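Local coordinates for acyl-CoA dehydrogenase (Bacillus anthracis, PDB 3OWA), which probably catalyses the FAD-dependent alpha,beta-dehydrogenation of acyl-CoA thioesters, at residues F297-P300 / I301-P305; D46-V49 / N50-P54; T574-V578 / I579-R583. One frame throughout, in Å; residues are numbered along the deposited sequence. Where two conformers were deposited one is given.

Interaction 1. Residues F297-P300 / I301-P305; sequences FKQP and IARFP. With FAD (flavin-adenine dinucleotide), chain J.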
loop_
_atom_site.group_PDB
_atom_site.type_symbol
_atom_site.label_atom_id
_atom_site.label_comp_id
_atom_site.label_asym_id
_atom_site.label_seq_id
_atom_site.Cartn_x
_atom_site.Cartn_y
_atom_site.Cartn_z
ATOM N N PHE A 297 15.241 -9.567 -20.584
ATOM C CA PHE A 297 14.801 -10.353 -21.771
ATOM C C PHE A 297 15.105 -9.555 -23.037
ATOM O O PHE A 297 14.323 -9.535 -23.974
ATOM C CB PHE A 297 13.319 -10.747 -21.645
ATOM C CG PHE A 297 12.995 -11.449 -20.340
ATOM C CD1 PHE A 297 12.409 -10.757 -19.279
ATOM C CD2 PHE A 297 13.330 -12.804 -20.161
ATOM C CE1 PHE A 297 12.128 -11.416 -18.054
ATOM C CE2 PHE A 297 13.049 -13.478 -18.958
ATOM C CZ PHE A 297 12.462 -12.787 -17.900
ATOM N N LYS A 298 16.254 -8.887 -23.016
ATOM C CA LYS A 298 16.803 -8.104 -24.135
ATOM C C LYS A 298 15.898 -7.006 -24.731
ATOM O O LYS A 298 15.994 -6.676 -25.916
ATOM C CB LYS A 298 17.331 -9.043 -25.215
ATOM C CG LYS A 298 18.225 -10.139 -24.673
ATOM C CD LYS A 298 17.945 -11.416 -25.453
ATOM C CE LYS A 298 19.122 -12.374 -25.460
ATOM N NZ LYS A 298 18.823 -13.550 -26.355
ATOM N N GLN A 299 15.023 -6.436 -23.910
ATOM C CA GLN A 299 14.317 -5.213 -24.294
ATOM C C GLN A 299 14.051 -4.329 -23.066
ATOM O O GLN A 299 14.040 -4.827 -21.938
ATOM C CB GLN A 299 12.999 -5.537 -24.991
ATOM C CG GLN A 299 12.076 -6.485 -24.221
ATOM C CD GLN A 299 11.294 -7.400 -25.167
ATOM O OE1 GLN A 299 10.716 -6.930 -26.154
ATOM N NE2 GLN A 299 11.286 -8.715 -24.874
ATOM N N PRO A 300 13.823 -3.026 -23.299
ATOM C CA PRO A 300 13.398 -2.146 -22.203
ATOM C C PRO A 300 12.107 -2.681 -21.589
ATOM O O PRO A 300 11.208 -3.120 -22.310
ATOM C CB PRO A 300 13.179 -0.798 -22.906
ATOM C CG PRO A 300 14.096 -0.865 -24.157
ATOM C CD PRO A 300 14.022 -2.297 -24.578
ATOM N N ILE A 301 12.021 -2.684 -20.257
ATOM C CA ILE A 301 10.836 -3.250 -19.614
ATOM C C ILE A 301 9.669 -2.368 -19.949
ATOM O O ILE A 301 8.507 -2.749 -19.763
ATOM C CB ILE A 301 10.987 -3.385 -18.060
ATOM C CG1 ILE A 301 11.226 -2.004 -17.407
ATOM C CG2 ILE A 301 12.139 -4.353 -17.741
ATOM C CD1 ILE A 301 11.307 -2.078 -15.849
ATOM N N ALA A 302 9.984 -1.185 -20.470
ATOM C CA ALA A 302 8.966 -0.308 -21.037
ATOM C C ALA A 302 8.117 -1.025 -22.143
ATOM O O ALA A 302 6.967 -0.638 -22.393
ATOM C CB ALA A 302 9.623 0.969 -21.620
ATOM N N ARG A 303 8.684 -2.046 -22.782
ATOM C CA ARG A 303 7.986 -2.765 -23.873
ATOM C C ARG A 303 6.965 -3.764 -23.323
ATOM O O ARG A 303 6.154 -4.293 -24.063
ATOM C CB ARG A 303 8.977 -3.486 -24.792
ATOM C CG ARG A 303 9.947 -2.562 -25.531
ATOM C CD ARG A 303 9.316 -1.839 -26.751
ATOM N NE ARG A 303 8.395 -0.769 -26.353
ATOM C CZ ARG A 303 8.753 0.437 -25.909
ATOM N NH1 ARG A 303 10.037 0.759 -25.800
ATOM N NH2 ARG A 303 7.818 1.319 -25.550
ATOM N N PHE A 304 7.009 -4.019 -22.019
ATOM C CA PHE A 304 6.066 -4.978 -21.428
ATOM C C PHE A 304 4.709 -4.362 -21.073
ATOM O O PHE A 304 4.648 -3.371 -20.358
ATOM C CB PHE A 304 6.661 -5.775 -20.265
ATOM C CG PHE A 304 8.001 -6.409 -20.566
ATOM C CD1 PHE A 304 9.026 -6.350 -19.639
ATOM C CD2 PHE A 304 8.227 -7.086 -21.773
ATOM C CE1 PHE A 304 10.272 -6.943 -19.897
ATOM C CE2 PHE A 304 9.464 -7.673 -22.043
ATOM C CZ PHE A 304 10.495 -7.586 -21.104
ATOM N N PRO A 305 3.616 -4.943 -21.619
ATOM C CA PRO A 305 2.294 -4.426 -21.323
ATOM C C PRO A 305 1.998 -4.257 -19.840
ATOM O O PRO A 305 1.322 -3.307 -19.486
ATOM C CB PRO A 305 1.364 -5.462 -21.972
ATOM C CG PRO A 305 2.162 -5.918 -23.198
ATOM C CD PRO A 305 3.589 -5.965 -22.693
HETATM P PA FAD J . 13.670 -6.629 -12.726
HETATM O O1A FAD J . 14.446 -5.567 -13.487
HETATM O O2A FAD J . 13.935 -8.015 -13.182
HETATM O O5B FAD J . 12.137 -6.228 -12.833
HETATM C C5B FAD J . 11.746 -4.886 -12.887
HETATM C C4B FAD J . 10.251 -4.803 -13.106
HETATM O O4B FAD J . 9.943 -5.307 -14.401
HETATM C C3B FAD J . 9.470 -5.639 -12.088
HETATM O O3B FAD J . 8.243 -5.007 -11.851
HETATM C C2B FAD J . 9.179 -6.907 -12.885
HETATM O O2B FAD J . 8.027 -7.565 -12.438
HETATM C C1B FAD J . 8.995 -6.351 -14.299
HETATM N N9A FAD J . 9.249 -7.372 -15.342
HETATM C C8A FAD J . 10.433 -8.019 -15.631
HETATM N N7A FAD J . 10.235 -8.862 -16.683
HETATM C C5A FAD J . 8.944 -8.743 -17.068
HETATM C C6A FAD J . 8.185 -9.362 -18.060
HETATM N N6A FAD J . 8.685 -10.378 -18.779
HETATM N N1A FAD J . 6.857 -9.010 -18.193
HETATM C C2A FAD J . 6.275 -8.075 -17.356
HETATM N N3A FAD J . 7.040 -7.464 -16.385
HETATM C C4A FAD J . 8.327 -7.802 -16.229
HETATM N N1 FAD J . 18.787 -13.110 -5.467
HETATM C C2 FAD J . 19.455 -14.280 -5.256
HETATM O O2 FAD J . 19.654 -15.018 -6.219
HETATM N N3 FAD J . 19.913 -14.618 -3.990
HETATM C C4 FAD J . 19.702 -13.796 -2.909
HETATM O O4 FAD J . 20.120 -14.129 -1.793
HETATM C C4X FAD J . 19.003 -12.614 -3.115
HETATM N N5 FAD J . 18.762 -11.753 -2.057
HETATM C C5X FAD J . 18.127 -10.550 -2.271
HETATM C C6 FAD J . 17.965 -9.654 -1.208
HETATM C C7 FAD J . 17.334 -8.437 -1.448
HETATM C C7M FAD J . 17.114 -7.467 -0.309
HETATM C C8 FAD J . 16.905 -8.128 -2.742
HETATM C C8M FAD J . 16.212 -6.841 -3.067
HETATM C C9 FAD J . 17.058 -9.023 -3.796
HETATM C C9A FAD J . 17.696 -10.228 -3.573
HETATM N N10 FAD J . 17.861 -11.121 -4.624
HETATM C C10 FAD J . 18.552 -12.281 -4.403
HETATM C "C1'" FAD J . 17.405 -10.792 -6.019
HETATM C "C2'" FAD J . 15.883 -10.511 -6.034
HETATM O "O2'" FAD J . 15.015 -11.599 -5.660
HETATM C "C3'" FAD J . 15.520 -9.804 -7.352
HETATM O "O3'" FAD J . 15.301 -8.434 -7.102
HETATM C "C4'" FAD J . 14.298 -10.411 -7.972
HETATM O "O4'" FAD J . 14.569 -11.786 -8.179
HETATM C "C5'" FAD J . 13.918 -9.291 -9.318
HETATM O "O5'" FAD J . 14.904 -8.762 -10.104
HETATM P P FAD J . 15.203 -7.195 -10.395
HETATM O O1P FAD J . 15.177 -6.554 -9.023
HETATM O O2P FAD J . 16.458 -6.891 -11.110
HETATM O O3P FAD J . 13.943 -6.587 -11.138
#

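Interaction 2. Residues D46-V49 / N50-P54; sequences DFIV and NEVLP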
loop_
_atom_site.group_PDB
_atom_site.type_symbol
_atom_site.label_atom_id
_atom_site.label_comp_id
_atom_site.label_asym_id
_atom_site.label_seq_id
_atom_site.Cartn_x
_atom_site.Cartn_y
_atom_site.Cartn_z
ATOM N N ASP A 46 13.513 25.536 -9.757
ATOM C CA ASP A 46 14.947 25.803 -9.868
ATOM C C ASP A 46 15.619 25.888 -8.497
ATOM O O ASP A 46 16.700 25.323 -8.293
ATOM C CB ASP A 46 15.178 27.114 -10.592
ATOM C CG ASP A 46 14.842 27.036 -12.092
ATOM O OD1 ASP A 46 14.732 25.911 -12.644
ATOM O OD2 ASP A 46 14.711 28.108 -12.715
ATOM N N PHE A 47 14.996 26.610 -7.572
ATOM C CA PHE A 47 15.473 26.626 -6.189
ATOM C C PHE A 47 15.641 25.192 -5.650
ATOM O O PHE A 47 16.729 24.825 -5.228
ATOM C CB PHE A 47 14.557 27.442 -5.260
ATOM C CG PHE A 47 14.928 27.312 -3.801
ATOM C CD1 PHE A 47 14.127 26.598 -2.929
ATOM C CD2 PHE A 47 16.112 27.870 -3.316
ATOM C CE1 PHE A 47 14.485 26.459 -1.571
ATOM C CE2 PHE A 47 16.473 27.745 -1.950
ATOM C CZ PHE A 47 15.660 27.038 -1.102
ATOM N N ILE A 48 14.577 24.391 -5.702
ATOM C CA ILE A 48 14.592 23.020 -5.173
ATOM C C ILE A 48 15.677 22.137 -5.849
ATOM O O ILE A 48 16.517 21.517 -5.173
ATOM C CB ILE A 48 13.169 22.354 -5.184
ATOM C CG1 ILE A 48 12.414 22.688 -3.893
ATOM C CG2 ILE A 48 13.299 20.842 -5.107
ATOM C CD1 ILE A 48 11.889 24.052 -3.811
ATOM N N VAL A 49 15.733 22.172 -7.181
ATOM C CA VAL A 49 16.653 21.345 -7.937
ATOM C C VAL A 49 18.101 21.826 -7.779
ATOM O O VAL A 49 19.003 21.022 -7.539
ATOM C CB VAL A 49 16.230 21.288 -9.450
ATOM C CG1 VAL A 49 17.338 20.713 -10.333
ATOM C CG2 VAL A 49 14.965 20.495 -9.639
ATOM N N ASN A 50 18.338 23.120 -7.987
ATOM C CA ASN A 50 19.672 23.678 -7.873
ATOM C C ASN A 50 20.218 23.764 -6.432
ATOM O O ASN A 50 21.385 23.485 -6.226
ATOM C CB ASN A 50 19.756 25.045 -8.560
ATOM C CG ASN A 50 19.469 24.957 -10.053
ATOM O OD1 ASN A 50 19.626 23.901 -10.657
ATOM N ND2 ASN A 50 19.073 26.072 -10.655
ATOM N N GLU A 51 19.396 24.143 -5.452
ATOM C CA GLU A 51 19.922 24.431 -4.086
ATOM C C GLU A 51 19.637 23.352 -3.070
ATOM O O GLU A 51 20.480 23.040 -2.241
ATOM C CB GLU A 51 19.388 25.772 -3.561
ATOM C CG GLU A 51 19.538 26.926 -4.575
ATOM C CD GLU A 51 20.987 27.300 -4.800
ATOM O OE1 GLU A 51 21.681 27.555 -3.802
ATOM O OE2 GLU A 51 21.437 27.382 -5.964
ATOM N N VAL A 52 18.441 22.798 -3.108
ATOM C CA VAL A 52 18.016 21.872 -2.061
ATOM C C VAL A 52 18.489 20.439 -2.276
ATOM O O VAL A 52 18.978 19.780 -1.322
ATOM C CB VAL A 52 16.486 21.905 -1.874
ATOM C CG1 VAL A 52 16.032 20.874 -0.812
ATOM C CG2 VAL A 52 16.062 23.288 -1.439
ATOM N N LEU A 53 18.298 19.922 -3.489
ATOM C CA LEU A 53 18.589 18.509 -3.746
ATOM C C LEU A 53 20.032 18.083 -3.497
ATOM O O LEU A 53 20.264 16.965 -2.994
ATOM C CB LEU A 53 18.102 18.037 -5.117
ATOM C CG LEU A 53 16.600 18.131 -5.362
ATOM C CD1 LEU A 53 16.268 17.508 -6.763
ATOM C CD2 LEU A 53 15.749 17.468 -4.219
ATOM N N PRO A 54 20.999 18.944 -3.834
ATOM C CA PRO A 54 22.367 18.583 -3.544
ATOM C C PRO A 54 22.613 18.397 -2.031
ATOM O O PRO A 54 23.604 17.797 -1.686
ATOM C CB PRO A 54 23.154 19.802 -4.016
ATOM C CG PRO A 54 22.330 20.336 -5.200
ATOM C CD PRO A 54 20.895 20.144 -4.686
#

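Interaction 3. Residues T574-V578 / I579-R583; sequences TPLNV and IPKKR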
loop_
_atom_site.group_PDB
_atom_site.type_symbol
_atom_site.label_atom_id
_atom_site.label_comp_id
_atom_site.label_asym_id
_atom_site.label_seq_id
_atom_site.Cartn_x
_atom_site.Cartn_y
_atom_site.Cartn_z
ATOM N N THR A 574 -22.715 0.960 -21.799
ATOM C CA THR A 574 -21.835 0.108 -22.584
ATOM C C THR A 574 -20.406 0.323 -22.135
ATOM O O THR A 574 -19.818 1.342 -22.444
ATOM C CB THR A 574 -21.919 0.385 -24.093
ATOM O OG1 THR A 574 -23.241 0.094 -24.554
ATOM C CG2 THR A 574 -20.915 -0.502 -24.856
ATOM N N PRO A 575 -19.834 -0.661 -21.432
ATOM C CA PRO A 575 -18.487 -0.512 -20.918
ATOM C C PRO A 575 -17.467 -0.393 -22.055
ATOM O O PRO A 575 -17.715 -0.870 -23.156
ATOM C CB PRO A 575 -18.285 -1.798 -20.109
ATOM C CG PRO A 575 -19.151 -2.793 -20.792
ATOM C CD PRO A 575 -20.370 -2.008 -21.194
ATOM N N LEU A 576 -16.357 0.291 -21.785
ATOM C CA LEU A 576 -15.252 0.440 -22.726
ATOM C C LEU A 576 -14.228 -0.643 -22.526
ATOM O O LEU A 576 -14.161 -1.250 -21.455
ATOM C CB LEU A 576 -14.548 1.768 -22.501
ATOM C CG LEU A 576 -15.387 3.042 -22.520
ATOM C CD1 LEU A 576 -14.525 4.193 -21.992
ATOM C CD2 LEU A 576 -15.927 3.323 -23.937
ATOM N N ASN A 577 -13.432 -0.875 -23.563
ATOM C CA ASN A 577 -12.235 -1.709 -23.485
ATOM C C ASN A 577 -11.028 -0.828 -23.133
ATOM O O ASN A 577 -10.515 -0.092 -23.975
ATOM C CB ASN A 577 -12.018 -2.441 -24.827
ATOM C CG ASN A 577 -10.773 -3.301 -24.838
ATOM O OD1 ASN A 577 -10.173 -3.585 -23.789
ATOM N ND2 ASN A 577 -10.366 -3.723 -26.039
ATOM N N VAL A 578 -10.583 -0.904 -21.876
ATOM C CA VAL A 578 -9.583 0.059 -21.403
ATOM C C VAL A 578 -8.150 -0.413 -21.685
ATOM O O VAL A 578 -7.191 0.379 -21.598
ATOM C CB VAL A 578 -9.754 0.400 -19.894
ATOM C CG1 VAL A 578 -11.088 1.109 -19.653
ATOM C CG2 VAL A 578 -9.607 -0.840 -19.031
ATOM N N ILE A 579 -8.016 -1.689 -22.047
ATOM C CA ILE A 579 -6.704 -2.287 -22.177
ATOM C C ILE A 579 -5.888 -1.581 -23.272
ATOM O O ILE A 579 -4.776 -1.105 -22.979
ATOM C CB ILE A 579 -6.737 -3.851 -22.226
ATOM C CG1 ILE A 579 -7.107 -4.407 -20.839
ATOM C CG2 ILE A 579 -5.398 -4.407 -22.647
ATOM C CD1 ILE A 579 -7.416 -5.914 -20.811
ATOM N N PRO A 580 -6.450 -1.429 -24.501
ATOM C CA PRO A 580 -5.708 -0.663 -25.515
ATOM C C PRO A 580 -5.564 0.838 -25.183
ATOM O O PRO A 580 -4.599 1.484 -25.619
ATOM C CB PRO A 580 -6.546 -0.844 -26.810
ATOM C CG PRO A 580 -7.401 -2.032 -26.565
ATOM C CD PRO A 580 -7.655 -2.071 -25.068
ATOM N N LYS A 581 -6.532 1.398 -24.461
ATOM C CA LYS A 581 -6.438 2.777 -24.036
ATOM C C LYS A 581 -5.276 3.003 -23.063
ATOM O O LYS A 581 -4.589 4.028 -23.132
ATOM C CB LYS A 581 -7.770 3.240 -23.436
ATOM C CG LYS A 581 -8.916 3.216 -24.459
ATOM C CD LYS A 581 -10.207 3.793 -23.924
ATOM C CE LYS A 581 -11.268 3.946 -25.038
ATOM N NZ LYS A 581 -10.799 4.865 -26.141
ATOM N N LYS A 582 -5.053 2.042 -22.164
ATOM C CA LYS A 582 -3.967 2.176 -21.184
ATOM C C LYS A 582 -2.641 2.049 -21.911
ATOM O O LYS A 582 -1.684 2.716 -21.568
ATOM C CB LYS A 582 -4.101 1.160 -20.043
ATOM C CG LYS A 582 -5.220 1.506 -19.082
ATOM C CD LYS A 582 -5.396 0.454 -17.995
ATOM C CE LYS A 582 -6.592 0.810 -17.116
ATOM N NZ LYS A 582 -6.680 0.002 -15.869
ATOM N N ARG A 583 -2.595 1.219 -22.953
ATOM C CA ARG A 583 -1.370 1.089 -23.748
ATOM C C ARG A 583 -1.104 2.375 -24.490
ATOM O O ARG A 583 0.042 2.780 -24.654
ATOM C CB ARG A 583 -1.456 -0.070 -24.751
ATOM C CG ARG A 583 -1.553 -1.437 -24.068
ATOM C CD ARG A 583 -1.633 -2.540 -25.114
ATOM N NE ARG A 583 -1.553 -3.883 -24.521
ATOM C CZ ARG A 583 -1.309 -4.972 -25.255
ATOM N NH1 ARG A 583 -1.095 -4.843 -26.570
ATOM N NH2 ARG A 583 -1.242 -6.173 -24.685
#

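Interaction 1. Residues F297-P300 / I301-P305
Phe297 and Phe304 meet beside the adenine of FAD, the CD1 atom of Phe297 lying 4.1 Å from CZ of Phe304, and each ring meets the base in a different way. One face of the Phe304 ring covers the adenine, with CD1 of Phe304 3.5 Å from C6A of FAD and C6A displaced toward the rim of the ring. Phe297 instead presents its edge: N7A of FAD lies close to the plane of that ring, 3.5 Å from CE1 of Phe297. Ile301 extends the wall to the ribose, its CD1 3.8 Å from O4B of FAD. These three residues belong to the FAD pocket, which holds the adenosine half of the cofactor here.

Behind the first shell stands Gln299. Its CG sits between the backbone N and the carbonyl carbon (chi1 53°), and the bend that follows brings the amide against the edge of Phe304, with NE2 of Gln299 3.5 Å from CE2 of Phe304. The amide and ring planes are 68° apart, and a weak hydrogen bond from NE2 of Gln299 back to O of Phe297 ties the amide to the chain that carries the other ring. The turn itself is closed by the nearly straight bond from N of Arg303 to O of Pro300, 2.8 Å long at 168°.

The whole unit links the short strand 299-300 to helix 305-336, with Phe304 at the N-cap position. Asp161 of the second subunit accepts a hydrogen bond from the backbone N of Phe297, and Gln490 of that subunit packs on Phe304, making the site an intersubunit one. Ala302 rests on Ala291 of helix 257-293 and on Leu590 of helix 578-592.

Interaction 2. Residues D46-V49 / N50-P54
Phe47 lies toward the C-terminal part of helix 35-52, in the N-terminal helical domain of the acyl-CoA dehydrogenase fold, where its ring meets Glu51 and Val52 and the regular alpha-helical pattern gives way to a wider pi-type turn. The backbone bonds record the change. Asn50 N to Asp46 O and Glu51 N to Phe47 O are ordinary i to i+4 bonds, both 2.8 Å. At the next step Val52 N divides itself between Phe47 O and Ile48 O, weakly in each case, while Leu53 N reaches back five residues to Ile48 O at 2.9 Å. That last donor approaches almost straight off the end of the carbonyl, at a C=O...N angle of 175°.

Apolar contacts follow the same turn. With CG anti to its backbone N (chi1 172°), Phe47 lays its ring along the helix: the CD2 side meets the aliphatic part of Glu51, and the CE1 side meets Val52. The Phe47 side chain also packs on Ala74 of helix 64-76 and on Phe105 of helix 95-105. CG2 of Ile48 faces CD2 of Leu53 and CG2 of Val49 faces its CD1, each at 4.3 Å, and all three side chains touch Arg107.

OD2 of Asp46 forms a salt bridge with NZ of Lys42, one turn earlier. Within 46-54 the closest side-chain approach to the Phe47 ring is that of CG2 of Val52, 3.5 Å from CE1 of Phe47.

Interaction 3. Residues T574-V578 / I579-R583
Asn577 meets Ile579 and Pro580 at the start of helix 578-592, where it serves as the N-cap. Its CG stands anti to the backbone N (chi1 179°), which turns the carboxamide forward over the first residues of the helix. There OD1 of Asn577 accepts a weak capping bond from N of Ile579, 3.4 Å long. The side chains of Asn577 and Pro580 cross at about a right angle, with OD1 of Asn577 3.2 Å from CD of Pro580 and ND2 of Asn577 3.5 Å from CG of Pro580. Pro580 has no N-H to offer the cap, so the capping bond falls to N of Ile579; in the first turn that missing N-H breaks no i to i+4 bond.

Val578 O receives the first i to i+4 bond from Lys582 N, at 2.8 Å and 149°. The two side chains run side by side in the same direction, and CG2 of Val578 touches CE of Lys582 at 3.9 Å. Lys582 is extended beyond CG, a shape that carries NZ to Glu538 in a salt bridge and to Asn313 in a hydrogen bond. Lys581 instead lays its CG against O of Asn577, and its CE comes only within 4.5 Å of CD1 of Leu576, a loose contact; its chain bends at the last torsion (chi4 -60°), where NZ pairs with Glu533.

Both lysines thereby join this helix start to helix 526-554, and Lys582 also packs on helix 305-336. Leu576 touches helix 458-482, while Asn577 packs on Ile552 of the second subunit and Arg583 forms a salt bridge with Glu491 of that subunit.

In the fold
From the N terminus, interaction 2 comes first, toward the C-terminal part of helix 35-52 in the N-terminal helical domain. Interaction 1 follows, turning the chain from strand 299-300 into helix 305-336, and interaction 3 last, opening helix 578-592. Each is a local contact within one continuous stretch, so none closes a long loop, and the three run in series without nesting or crossing. Interactions 1 and 3 touch, CG of Pro305 lying 3.7 Å from NH2 of Arg583, and both reach the second subunit; they join two helix starts near the dimer interface. Interaction 2 stands apart, its centre about 33 Å from that of interaction 1 and about 40 Å from that of interaction 3.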